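Long-range contacts in EDD domain protein, DegV family (Ruminococcus gnavus ATCC 29149, PDB 5V85), which is a DegV-family protein that probably binds lipids and holds a vaccenic acid molecule in this structure: residues B[184-189]-B[286-291]; B[254-259]-B[292-297]; B[177-182]-B[231-236]. All blocks are in the same frame, centred on the assembly; numbering follows the deposited sequence. Where two conformers were deposited one is given.

Interaction 1: B[184-189]-B[286-291]. With VCA (vaccenic acid), chain H.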
loop_
_atom_site.group_PDB
_atom_site.type_symbol
_atom_site.label_atom_id
_atom_site.label_comp_id
_atom_site.label_asym_id
_atom_site.label_seq_id
_atom_site.Cartn_x
_atom_site.Cartn_y
_atom_site.Cartn_z
ATOM N N ASP B 184 9.742 -20.842 -19.318
ATOM C CA ASP B 184 11.016 -21.481 -18.987
ATOM C C ASP B 184 12.091 -20.463 -18.631
ATOM O O ASP B 184 12.953 -20.738 -17.786
ATOM C CB ASP B 184 11.484 -22.353 -20.149
ATOM C CG ASP B 184 10.548 -23.512 -20.422
ATOM O OD1 ASP B 184 9.653 -23.762 -19.588
ATOM O OD2 ASP B 184 10.706 -24.167 -21.475
ATOM N N THR B 185 12.078 -19.292 -19.271
ATOM C CA THR B 185 13.128 -18.313 -19.000
ATOM C C THR B 185 13.013 -17.758 -17.586
ATOM O O THR B 185 14.016 -17.648 -16.872
ATOM C CB THR B 185 13.084 -17.187 -20.032
ATOM O OG1 THR B 185 12.976 -17.748 -21.347
ATOM C CG2 THR B 185 14.349 -16.345 -19.947
ATOM N N LEU B 186 11.796 -17.411 -17.160
ATOM C CA LEU B 186 11.593 -17.011 -15.771
ATOM C C LEU B 186 11.944 -18.146 -14.813
ATOM O O LEU B 186 12.529 -17.912 -13.747
ATOM C CB LEU B 186 10.145 -16.561 -15.564
ATOM C CG LEU B 186 9.738 -15.203 -16.144
ATOM C CD1 LEU B 186 8.225 -15.095 -16.223
ATOM C CD2 LEU B 186 10.308 -14.068 -15.308
ATOM N N ARG B 187 11.599 -19.384 -15.175
ATOM C CA ARG B 187 11.848 -20.514 -14.284
ATOM C C ARG B 187 13.339 -20.809 -14.169
ATOM O O ARG B 187 13.868 -20.958 -13.062
ATOM C CB ARG B 187 11.091 -21.749 -14.778
ATOM C CG ARG B 187 11.454 -23.039 -14.050
ATOM C CD ARG B 187 10.850 -23.082 -12.652
ATOM N NE ARG B 187 9.389 -23.107 -12.686
ATOM C CZ ARG B 187 8.612 -22.953 -11.619
ATOM N NH1 ARG B 187 9.154 -22.763 -10.425
ATOM N NH2 ARG B 187 7.293 -22.989 -11.746
ATOM N N LYS B 188 14.035 -20.895 -15.306
ATOM C CA LYS B 188 15.455 -21.239 -15.281
ATOM C C LYS B 188 16.299 -20.160 -14.613
ATOM O O LYS B 188 17.367 -20.461 -14.071
ATOM C CB LYS B 188 15.961 -21.495 -16.700
ATOM C CG LYS B 188 15.421 -22.768 -17.340
ATOM C CD LYS B 188 16.405 -23.344 -18.349
ATOM C CE LYS B 188 15.693 -23.862 -19.591
ATOM N NZ LYS B 188 15.638 -22.839 -20.676
ATOM N N ASN B 189 15.852 -18.907 -14.639
ATOM C CA ASN B 189 16.614 -17.817 -14.049
ATOM C C ASN B 189 16.205 -17.515 -12.613
ATOM O O ASN B 189 16.611 -16.482 -12.072
ATOM C CB ASN B 189 16.488 -16.557 -14.909
ATOM C CG ASN B 189 17.275 -16.660 -16.200
ATOM O OD1 ASN B 189 17.866 -17.698 -16.495
ATOM N ND2 ASN B 189 17.289 -15.585 -16.977
ATOM N N THR B 286 10.773 -8.977 -23.443
ATOM C CA THR B 286 10.720 -10.025 -24.461
ATOM C C THR B 286 11.466 -11.275 -24.009
ATOM O O THR B 286 10.978 -12.399 -24.186
ATOM C CB THR B 286 11.299 -9.502 -25.776
ATOM O OG1 THR B 286 10.435 -8.494 -26.314
ATOM C CG2 THR B 286 11.455 -10.628 -26.791
ATOM N N VAL B 287 12.646 -11.095 -23.411
ATOM C CA VAL B 287 13.458 -12.229 -22.975
ATOM C C VAL B 287 12.689 -13.097 -21.986
ATOM O O VAL B 287 12.754 -14.332 -22.039
ATOM C CB VAL B 287 14.787 -11.727 -22.377
ATOM C CG1 VAL B 287 15.430 -12.799 -21.507
ATOM C CG2 VAL B 287 15.738 -11.284 -23.485
ATOM N N TYR B 288 11.939 -12.477 -21.079
ATOM C CA TYR B 288 11.279 -13.232 -20.023
ATOM C C TYR B 288 9.821 -13.554 -20.320
ATOM O O TYR B 288 9.311 -14.562 -19.819
ATOM C CB TYR B 288 11.395 -12.482 -18.692
ATOM C CG TYR B 288 12.799 -12.543 -18.136
ATOM C CD1 TYR B 288 13.253 -13.679 -17.477
ATOM C CD2 TYR B 288 13.681 -11.482 -18.297
ATOM C CE1 TYR B 288 14.537 -13.752 -16.980
ATOM C CE2 TYR B 288 14.970 -11.546 -17.801
ATOM C CZ TYR B 288 15.392 -12.684 -17.143
ATOM O OH TYR B 288 16.672 -12.761 -16.646
ATOM N N ALA B 289 9.136 -12.744 -21.128
ATOM C CA ALA B 289 7.770 -13.092 -21.511
ATOM C C ALA B 289 7.740 -14.110 -22.644
ATOM O O ALA B 289 6.834 -14.951 -22.688
ATOM C CB ALA B 289 6.989 -11.842 -21.916
ATOM N N ASN B 290 8.713 -14.038 -23.558
ATOM C CA ASN B 290 8.848 -14.920 -24.716
ATOM C C ASN B 290 7.733 -14.718 -25.736
ATOM O O ASN B 290 6.743 -14.030 -25.468
ATOM C CB ASN B 290 8.911 -16.386 -24.276
ATOM C CG ASN B 290 10.281 -16.777 -23.760
ATOM O OD1 ASN B 290 10.428 -17.217 -22.620
ATOM N ND2 ASN B 290 11.297 -16.607 -24.596
ATOM N N ASP B 291 7.909 -15.309 -26.919
ATOM C CA ASP B 291 6.930 -15.225 -27.999
ATOM C C ASP B 291 5.529 -15.568 -27.504
ATOM O O ASP B 291 5.316 -16.608 -26.876
ATOM C CB ASP B 291 7.343 -16.174 -29.126
ATOM C CG ASP B 291 6.634 -15.886 -30.439
ATOM O OD1 ASP B 291 5.912 -14.872 -30.536
ATOM O OD2 ASP B 291 6.810 -16.685 -31.382
HETATM O O2 VCA H . 18.356 -7.992 -13.404
HETATM C C1 VCA H . 18.058 -8.620 -14.455
HETATM O O1 VCA H . 18.912 -9.366 -15.003
HETATM C C2 VCA H . 16.663 -8.476 -15.069
HETATM C C3 VCA H . 15.736 -9.567 -14.535
HETATM C C4 VCA H . 14.285 -9.205 -14.863
HETATM C C5 VCA H . 13.375 -10.391 -14.538
HETATM C C6 VCA H . 11.905 -9.971 -14.609
HETATM C C7 VCA H . 11.555 -9.519 -16.026
HETATM C C8 VCA H . 10.041 -9.595 -16.253
HETATM C C9 VCA H . 9.728 -9.101 -17.666
HETATM C C10 VCA H . 8.218 -9.114 -17.922
HETATM C C11 VCA H . 7.712 -10.552 -18.032
HETATM C C12 VCA H . 6.706 -10.980 -17.267
HETATM C C13 VCA H . 5.958 -10.024 -16.334
HETATM C C14 VCA H . 6.482 -10.168 -14.903
HETATM C C15 VCA H . 5.602 -9.378 -13.932
HETATM C C16 VCA H . 6.342 -9.217 -12.602
HETATM C C17 VCA H . 5.384 -8.745 -11.507
HETATM C C18 VCA H . 6.130 -8.653 -10.174
HETATM O O HOH W 1 13.762 -16.199 -23.506
HETATM O O HOH W 2 9.865 -17.184 -19.385
#

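Interaction 2: B[254-259]-B[292-297]. With VCA (vaccenic acid), chain H.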
loop_
_atom_site.group_PDB
_atom_site.type_symbol
_atom_site.label_atom_id
_atom_site.label_comp_id
_atom_site.label_asym_id
_atom_site.label_seq_id
_atom_site.Cartn_x
_atom_site.Cartn_y
_atom_site.Cartn_z
ATOM N N CYS B 254 4.239 -9.615 -26.593
ATOM C CA CYS B 254 5.442 -10.032 -27.303
ATOM C C CYS B 254 5.009 -10.737 -28.585
ATOM O O CYS B 254 4.712 -11.935 -28.571
ATOM C CB CYS B 254 6.308 -10.936 -26.432
ATOM S SG CYS B 254 7.842 -11.444 -27.240
ATOM N N ASN B 255 4.957 -9.979 -29.686
ATOM C CA ASN B 255 4.685 -10.525 -31.019
ATOM C C ASN B 255 3.309 -11.193 -31.090
ATOM O O ASN B 255 3.146 -12.270 -31.667
ATOM C CB ASN B 255 5.795 -11.496 -31.442
ATOM C CG ASN B 255 5.682 -11.929 -32.896
ATOM O OD1 ASN B 255 5.442 -11.113 -33.786
ATOM N ND2 ASN B 255 5.848 -13.224 -33.139
ATOM N N CYS B 256 2.297 -10.547 -30.497
ATOM C CA CYS B 256 0.927 -11.060 -30.575
ATOM C C CYS B 256 -0.040 -9.891 -30.370
ATOM O O CYS B 256 -0.773 -9.810 -29.389
ATOM C CB CYS B 256 0.677 -12.175 -29.555
ATOM S SG CYS B 256 1.126 -11.772 -27.845
ATOM N N GLU B 257 -0.047 -8.964 -31.333
ATOM C CA GLU B 257 -0.861 -7.759 -31.186
ATOM C C GLU B 257 -2.350 -8.085 -31.176
ATOM O O GLU B 257 -3.124 -7.436 -30.463
ATOM C CB GLU B 257 -0.539 -6.762 -32.300
ATOM C CG GLU B 257 -1.229 -5.414 -32.125
ATOM C CD GLU B 257 -0.938 -4.447 -33.255
ATOM O OE1 GLU B 257 -0.032 -4.730 -34.068
ATOM O OE2 GLU B 257 -1.618 -3.402 -33.331
ATOM N N GLU B 258 -2.774 -9.081 -31.958
ATOM C CA GLU B 258 -4.189 -9.440 -31.969
ATOM C C GLU B 258 -4.626 -9.990 -30.618
ATOM O O GLU B 258 -5.752 -9.738 -30.173
ATOM C CB GLU B 258 -4.475 -10.449 -33.083
ATOM C CG GLU B 258 -4.526 -9.836 -34.479
ATOM C CD GLU B 258 -5.350 -8.559 -34.538
ATOM O OE1 GLU B 258 -4.845 -7.552 -35.079
ATOM O OE2 GLU B 258 -6.502 -8.561 -34.050
ATOM N N ARG B 259 -3.744 -10.735 -29.946
ATOM C CA ARG B 259 -4.044 -11.218 -28.603
ATOM C C ARG B 259 -4.173 -10.062 -27.619
ATOM O O ARG B 259 -5.003 -10.109 -26.703
ATOM C CB ARG B 259 -2.959 -12.195 -28.149
ATOM C CG ARG B 259 -3.208 -12.829 -26.791
ATOM C CD ARG B 259 -2.241 -13.980 -26.541
ATOM N NE ARG B 259 -2.464 -15.090 -27.464
ATOM C CZ ARG B 259 -1.517 -15.932 -27.867
ATOM N NH1 ARG B 259 -0.273 -15.798 -27.427
ATOM N NH2 ARG B 259 -1.816 -16.913 -28.708
ATOM N N GLY B 292 4.576 -14.681 -27.785
ATOM C CA GLY B 292 3.189 -14.897 -27.428
ATOM C C GLY B 292 2.780 -14.417 -26.050
ATOM O O GLY B 292 1.612 -14.588 -25.679
ATOM N N GLY B 293 3.691 -13.819 -25.284
ATOM C CA GLY B 293 3.363 -13.408 -23.929
ATOM C C GLY B 293 2.511 -12.151 -23.886
ATOM O O GLY B 293 2.572 -11.295 -24.769
ATOM N N ILE B 294 1.711 -12.045 -22.824
ATOM C CA ILE B 294 0.801 -10.923 -22.607
ATOM C C ILE B 294 0.947 -10.457 -21.166
ATOM O O ILE B 294 0.927 -11.280 -20.244
ATOM C CB ILE B 294 -0.663 -11.310 -22.899
ATOM C CG1 ILE B 294 -0.892 -11.438 -24.404
ATOM C CG2 ILE B 294 -1.626 -10.293 -22.293
ATOM C CD1 ILE B 294 -1.131 -10.115 -25.102
ATOM N N ILE B 295 1.086 -9.145 -20.971
ATOM C CA ILE B 295 1.226 -8.539 -19.650
ATOM C C ILE B 295 0.187 -7.434 -19.516
ATOM O O ILE B 295 0.049 -6.597 -20.416
ATOM C CB ILE B 295 2.642 -7.970 -19.430
ATOM C CG1 ILE B 295 3.700 -9.055 -19.641
ATOM C CG2 ILE B 295 2.763 -7.349 -18.041
ATOM C CD1 ILE B 295 5.091 -8.503 -19.872
ATOM N N VAL B 296 -0.534 -7.421 -18.392
ATOM C CA VAL B 296 -1.578 -6.434 -18.132
ATOM C C VAL B 296 -1.313 -5.784 -16.782
ATOM O O VAL B 296 -1.082 -6.480 -15.788
ATOM C CB VAL B 296 -2.984 -7.063 -18.148
ATOM C CG1 VAL B 296 -4.034 -6.015 -17.794
ATOM C CG2 VAL B 296 -3.276 -7.686 -19.504
ATOM N N VAL B 297 -1.355 -4.453 -16.747
ATOM C CA VAL B 297 -1.173 -3.694 -15.516
ATOM C C VAL B 297 -2.208 -2.578 -15.468
ATOM O O VAL B 297 -2.455 -1.900 -16.471
ATOM C CB VAL B 297 0.252 -3.108 -15.402
ATOM C CG1 VAL B 297 0.377 -2.272 -14.140
ATOM C CG2 VAL B 297 1.296 -4.208 -15.407
HETATM O O2 VCA H . 18.356 -7.992 -13.404
HETATM C C1 VCA H . 18.058 -8.620 -14.455
HETATM O O1 VCA H . 18.912 -9.366 -15.003
HETATM C C2 VCA H . 16.663 -8.476 -15.069
HETATM C C3 VCA H . 15.736 -9.567 -14.535
HETATM C C4 VCA H . 14.285 -9.205 -14.863
HETATM C C5 VCA H . 13.375 -10.391 -14.538
HETATM C C6 VCA H . 11.905 -9.971 -14.609
HETATM C C7 VCA H . 11.555 -9.519 -16.026
HETATM C C8 VCA H . 10.041 -9.595 -16.253
HETATM C C9 VCA H . 9.728 -9.101 -17.666
HETATM C C10 VCA H . 8.218 -9.114 -17.922
HETATM C C11 VCA H . 7.712 -10.552 -18.032
HETATM C C12 VCA H . 6.706 -10.980 -17.267
HETATM C C13 VCA H . 5.958 -10.024 -16.334
HETATM C C14 VCA H . 6.482 -10.168 -14.903
HETATM C C15 VCA H . 5.602 -9.378 -13.932
HETATM C C16 VCA H . 6.342 -9.217 -12.602
HETATM C C17 VCA H . 5.384 -8.745 -11.507
HETATM C C18 VCA H . 6.130 -8.653 -10.174
#

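Interaction 3: B[177-182]-B[231-236]. With VCA (vaccenic acid), chain H.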
loop_
_atom_site.group_PDB
_atom_site.type_symbol
_atom_site.label_atom_id
_atom_site.label_comp_id
_atom_site.label_asym_id
_atom_site.label_seq_id
_atom_site.Cartn_x
_atom_site.Cartn_y
_atom_site.Cartn_z
ATOM N N TYR B 177 -0.457 -8.668 -13.982
ATOM C CA TYR B 177 -0.930 -9.987 -14.372
ATOM C C TYR B 177 -0.307 -10.341 -15.712
ATOM O O TYR B 177 -0.037 -9.461 -16.533
ATOM C CB TYR B 177 -2.464 -10.036 -14.487
ATOM C CG TYR B 177 -3.193 -9.346 -13.354
ATOM C CD1 TYR B 177 -3.320 -7.962 -13.321
ATOM C CD2 TYR B 177 -3.756 -10.079 -12.319
ATOM C CE1 TYR B 177 -3.978 -7.331 -12.286
ATOM C CE2 TYR B 177 -4.420 -9.455 -11.281
ATOM C CZ TYR B 177 -4.528 -8.080 -11.271
ATOM O OH TYR B 177 -5.185 -7.452 -10.242
ATOM N N PHE B 178 -0.079 -11.634 -15.935
ATOM C CA PHE B 178 0.435 -12.035 -17.235
ATOM C C PHE B 178 0.159 -13.510 -17.491
ATOM O O PHE B 178 0.033 -14.312 -16.561
ATOM C CB PHE B 178 1.936 -11.720 -17.378
ATOM C CG PHE B 178 2.828 -12.407 -16.375
ATOM C CD1 PHE B 178 2.956 -11.918 -15.084
ATOM C CD2 PHE B 178 3.584 -13.506 -16.748
ATOM C CE1 PHE B 178 3.799 -12.535 -14.172
ATOM C CE2 PHE B 178 4.428 -14.129 -15.842
ATOM C CZ PHE B 178 4.539 -13.639 -14.553
ATOM N N VAL B 179 0.032 -13.837 -18.775
ATOM C CA VAL B 179 -0.082 -15.203 -19.269
ATOM C C VAL B 179 0.962 -15.373 -20.360
ATOM O O VAL B 179 1.022 -14.563 -21.292
ATOM C CB VAL B 179 -1.491 -15.506 -19.824
ATOM C CG1 VAL B 179 -1.534 -16.898 -20.443
ATOM C CG2 VAL B 179 -2.544 -15.363 -18.739
ATOM N N LEU B 180 1.785 -16.413 -20.246
ATOM C CA LEU B 180 2.849 -16.669 -21.203
ATOM C C LEU B 180 2.631 -18.003 -21.904
ATOM O O LEU B 180 1.965 -18.905 -21.389
ATOM C CB LEU B 180 4.226 -16.683 -20.525
ATOM C CG LEU B 180 4.598 -15.481 -19.659
ATOM C CD1 LEU B 180 6.019 -15.628 -19.140
ATOM C CD2 LEU B 180 4.438 -14.192 -20.445
ATOM N N GLU B 181 3.209 -18.115 -23.099
ATOM C CA GLU B 181 3.297 -19.408 -23.764
ATOM C C GLU B 181 4.477 -20.217 -23.247
ATOM O O GLU B 181 4.433 -21.453 -23.262
ATOM C CB GLU B 181 3.425 -19.217 -25.277
ATOM C CG GLU B 181 2.285 -18.433 -25.907
ATOM C CD GLU B 181 1.162 -19.329 -26.389
ATOM O OE1 GLU B 181 1.079 -20.483 -25.919
ATOM O OE2 GLU B 181 0.362 -18.879 -27.237
ATOM N N ASN B 182 5.526 -19.543 -22.780
ATOM C CA ASN B 182 6.781 -20.189 -22.406
ATOM C C ASN B 182 7.282 -19.551 -21.118
ATOM O O ASN B 182 7.785 -18.423 -21.135
ATOM C CB ASN B 182 7.816 -20.054 -23.524
ATOM C CG ASN B 182 9.118 -20.757 -23.204
ATOM O OD1 ASN B 182 9.245 -21.417 -22.174
ATOM N ND2 ASN B 182 10.097 -20.621 -24.090
ATOM N N VAL B 231 -9.563 -14.943 -20.487
ATOM C CA VAL B 231 -10.800 -14.614 -19.785
ATOM C C VAL B 231 -10.560 -14.596 -18.281
ATOM O O VAL B 231 -10.978 -13.669 -17.577
ATOM C CB VAL B 231 -11.917 -15.602 -20.166
ATOM C CG1 VAL B 231 -13.058 -15.529 -19.155
ATOM C CG2 VAL B 231 -12.423 -15.320 -21.573
ATOM N N LYS B 232 -9.868 -15.618 -17.767
ATOM C CA LYS B 232 -9.627 -15.689 -16.329
ATOM C C LYS B 232 -8.710 -14.566 -15.864
ATOM O O LYS B 232 -8.896 -14.021 -14.769
ATOM C CB LYS B 232 -9.046 -17.053 -15.954
ATOM C CG LYS B 232 -10.065 -18.186 -15.977
ATOM C CD LYS B 232 -9.624 -19.354 -15.104
ATOM C CE LYS B 232 -10.567 -20.543 -15.253
ATOM N NZ LYS B 232 -10.152 -21.694 -14.401
HETATM N N MSE B 233 -7.716 -14.204 -16.672
HETATM C CA MSE B 233 -6.854 -13.082 -16.319
HETATM C C MSE B 233 -7.663 -11.793 -16.246
HETATM O O MSE B 233 -7.501 -11.007 -15.315
HETATM C CB MSE B 233 -5.708 -12.914 -17.319
HETATM C CG MSE B 233 -4.884 -11.665 -17.050
HETATM SE SE MSE B 233 -3.250 -11.548 -18.104
HETATM C CE MSE B 233 -4.031 -11.717 -19.879
ATOM N N ALA B 234 -8.537 -11.582 -17.233
ATOM C CA ALA B 234 -9.397 -10.402 -17.212
ATOM C C ALA B 234 -10.277 -10.380 -15.966
ATOM O O ALA B 234 -10.506 -9.316 -15.378
ATOM C CB ALA B 234 -10.252 -10.350 -18.477
ATOM N N ASP B 235 -10.779 -11.546 -15.547
ATOM C CA ASP B 235 -11.541 -11.612 -14.303
ATOM C C ASP B 235 -10.682 -11.199 -13.113
ATOM O O ASP B 235 -11.143 -10.466 -12.230
ATOM C CB ASP B 235 -12.095 -13.025 -14.093
ATOM C CG ASP B 235 -13.202 -13.376 -15.074
ATOM O OD1 ASP B 235 -13.858 -12.457 -15.609
ATOM O OD2 ASP B 235 -13.415 -14.583 -15.305
ATOM N N CYS B 236 -9.425 -11.657 -13.076
ATOM C CA CYS B 236 -8.529 -11.299 -11.980
ATOM C C CYS B 236 -8.262 -9.800 -11.942
ATOM O O CYS B 236 -8.242 -9.192 -10.864
ATOM C CB CYS B 236 -7.212 -12.066 -12.106
ATOM S SG CYS B 236 -7.342 -13.850 -11.853
HETATM O O2 VCA H . 18.356 -7.992 -13.404
HETATM C C1 VCA H . 18.058 -8.620 -14.455
HETATM O O1 VCA H . 18.912 -9.366 -15.003
HETATM C C2 VCA H . 16.663 -8.476 -15.069
HETATM C C3 VCA H . 15.736 -9.567 -14.535
HETATM C C4 VCA H . 14.285 -9.205 -14.863
HETATM C C5 VCA H . 13.375 -10.391 -14.538
HETATM C C6 VCA H . 11.905 -9.971 -14.609
HETATM C C7 VCA H . 11.555 -9.519 -16.026
HETATM C C8 VCA H . 10.041 -9.595 -16.253
HETATM C C9 VCA H . 9.728 -9.101 -17.666
HETATM C C10 VCA H . 8.218 -9.114 -17.922
HETATM C C11 VCA H . 7.712 -10.552 -18.032
HETATM C C12 VCA H . 6.706 -10.980 -17.267
HETATM C C13 VCA H . 5.958 -10.024 -16.334
HETATM C C14 VCA H . 6.482 -10.168 -14.903
HETATM C C15 VCA H . 5.602 -9.378 -13.932
HETATM C C16 VCA H . 6.342 -9.217 -12.602
HETATM C C17 VCA H . 5.384 -8.745 -11.507
HETATM C C18 VCA H . 6.130 -8.653 -10.174
#

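Interaction 1: B[184-189]-B[286-291]
The Tyr288 ring lies between the bound vaccenic acid and Val287. On one face sits C5 of the fatty acid, 3.8 Å above the ring plane and displaced toward the rim; on the opposite face Val287 CG1 is placed in the same displaced way. Asn189 CB reaches the ring edge in plane, while Leu186 CD2 and Thr185 CG2 come in obliquely on the CD1 side, Leu186 CD2 at 3.7 Å from Tyr288 CD1. The amide of Asn189 stands 74° from the ring plane and gives its ND2 hydrogen to Tyr288 OH over 2.9 Å, with the hydroxyl close to the amide plane and an N-H...O angle of 149°. Beyond the segments, Tyr288 OH is also hydrogen-bonded to Thr80 OG1, which itself binds the fatty acid, and Asn189 is itself held, OD1 by Lys79 NZ and ND2 by Ala78 O. Thr185 turns its hydroxyl to the side of its own backbone N (chi1 -47°), which brings the methyl CG2 to 3.3 Å from Val287 O. Two waters bridge the helices. One donates both to the Thr185 hydroxyl and, at 2.6 Å, to Val287 O; the other joins backbone atoms, accepting from Leu186 N and donating to Tyr288 O, 2.7 Å away. The chemistry is thus divided: hydrocarbon lies on both faces of the ring, the acyl chain on one of them, whereas the phenol oxygen, gripped by Asn189 and Thr80, has its position fixed beside the lipid, consistent with Asn189 acting as a second-shell residue of a fatty-acid pocket.

Interaction 2: B[254-259]-B[292-297]
Cys254 and the glycine pair Gly292-Gly293 meet backbone to backbone, and this is the close-packed part of the contact. Cys254 N donates to Gly293 O over 3.0 Å, and Gly292 N returns a bond of 2.9 Å to Cys254 O, nearly along the C=O axis. The backbone turns at Gly292 with positive phi (88°), bringing its oxygen to Arg259. NH1 of Arg259 reaches Gly292 O at 2.8 Å, in the guanidinium plane and on a carbonyl lone pair, although the N-H...O angle of 134° is bent. The arginine chain leaves its helix extended and bends at chi3 (-66°), which lays its CD 3.6 Å from Ile294 CG1. NH1 also forms a salt bridge with Glu181, so one nitrogen ties a carboxylate and a carbonyl together. Cys256, at the N-cap position of helix 257-270, sets its SG against the glycine carbonyls, 3.4 Å from Gly293 O. The same SG stands 3.9 Å from Ile294 CD1. Toward solvent the contact thins out, for Asn255, Glu257 and Glu258 are exposed, and the two glutamates face Lys261 instead, Glu258 through a salt bridge and Glu257 through a long, weak ion pair. Strand 294-297 then runs between strands 176-179 and 248-253, with Ile294 against Ala260 and Val263 of helix 257-270 and against Met233 of helix 226-240, while Ile295 CD1 turns to the fatty acid.

Interaction 3: B[177-182]-B[231-236]
Met233 and Cys236, one turn apart on helix 226-240, rest on strand 176-179 in the alpha/beta packing of the DegV fold, a helix packed along a strand of a mixed beta-sheet and running against the strand's direction. Over these short segments the helix and strand are antiparallel (176°), with their axes 9.0 Å apart at closest approach. At the start of the segment Val231 packs on Arg270 of helix 257-270, and Lys232 sends its chain the other way, its NZ hydrogen-bonded to Lys222 O. Met233, a selenomethionine, carries the centre of the contact. Its CG is anti to the backbone N (chi1 174°) and the chain stays extended until chi3, where it bends; it thus reaches the strand with SE 3.8 Å from Phe178 CA. The side chain spans three successive strand residues: CG at Tyr177 CB, SE over the Phe178 backbone and beside Val179 CG2. Tyr177 and Val179 direct their side chains to the helix. Phe178 projects away from the helix, on the sheet's other side, and one face of its ring receives the acyl chain: C13 of vaccenic acid lies 3.7 Å above the plane, offset toward the rim. Ala234 faces helix 257-270, touching Leu267 and Arg270, and Asp235 on the exposed side forms a salt bridge with Arg270. The sheet thus has the helices against one side and the lipid against the other. The segment ends at Cys236, which meets the Tyr177 ring; beyond that ring the phenol oxygen is hydrogen-bonded to Asp240, and on the ring itself Cys236 CB stands 3.9 Å from Tyr177 CE2.

Interactions 2 and 3 lie about 10 Å apart, centre to centre, on one mixed sheet, where strands 294-297 and 176-179 are direct neighbours; interaction 1 sits about 14 and 16 Å from them. Along the chain interaction 3 closes before interaction 2 opens, whereas interaction 1 crosses both: strand 176-179 leads into helix 184-188, and helix 283-289 leads into strand 294-297. In both places a strand of the sheet is joined directly to a helix of interaction 1. All three touch the same vaccenic acid, so the two strands and the helix 283-289 together line one lipid site, backed on the sheet's other side by helices 226-240 and 257-270.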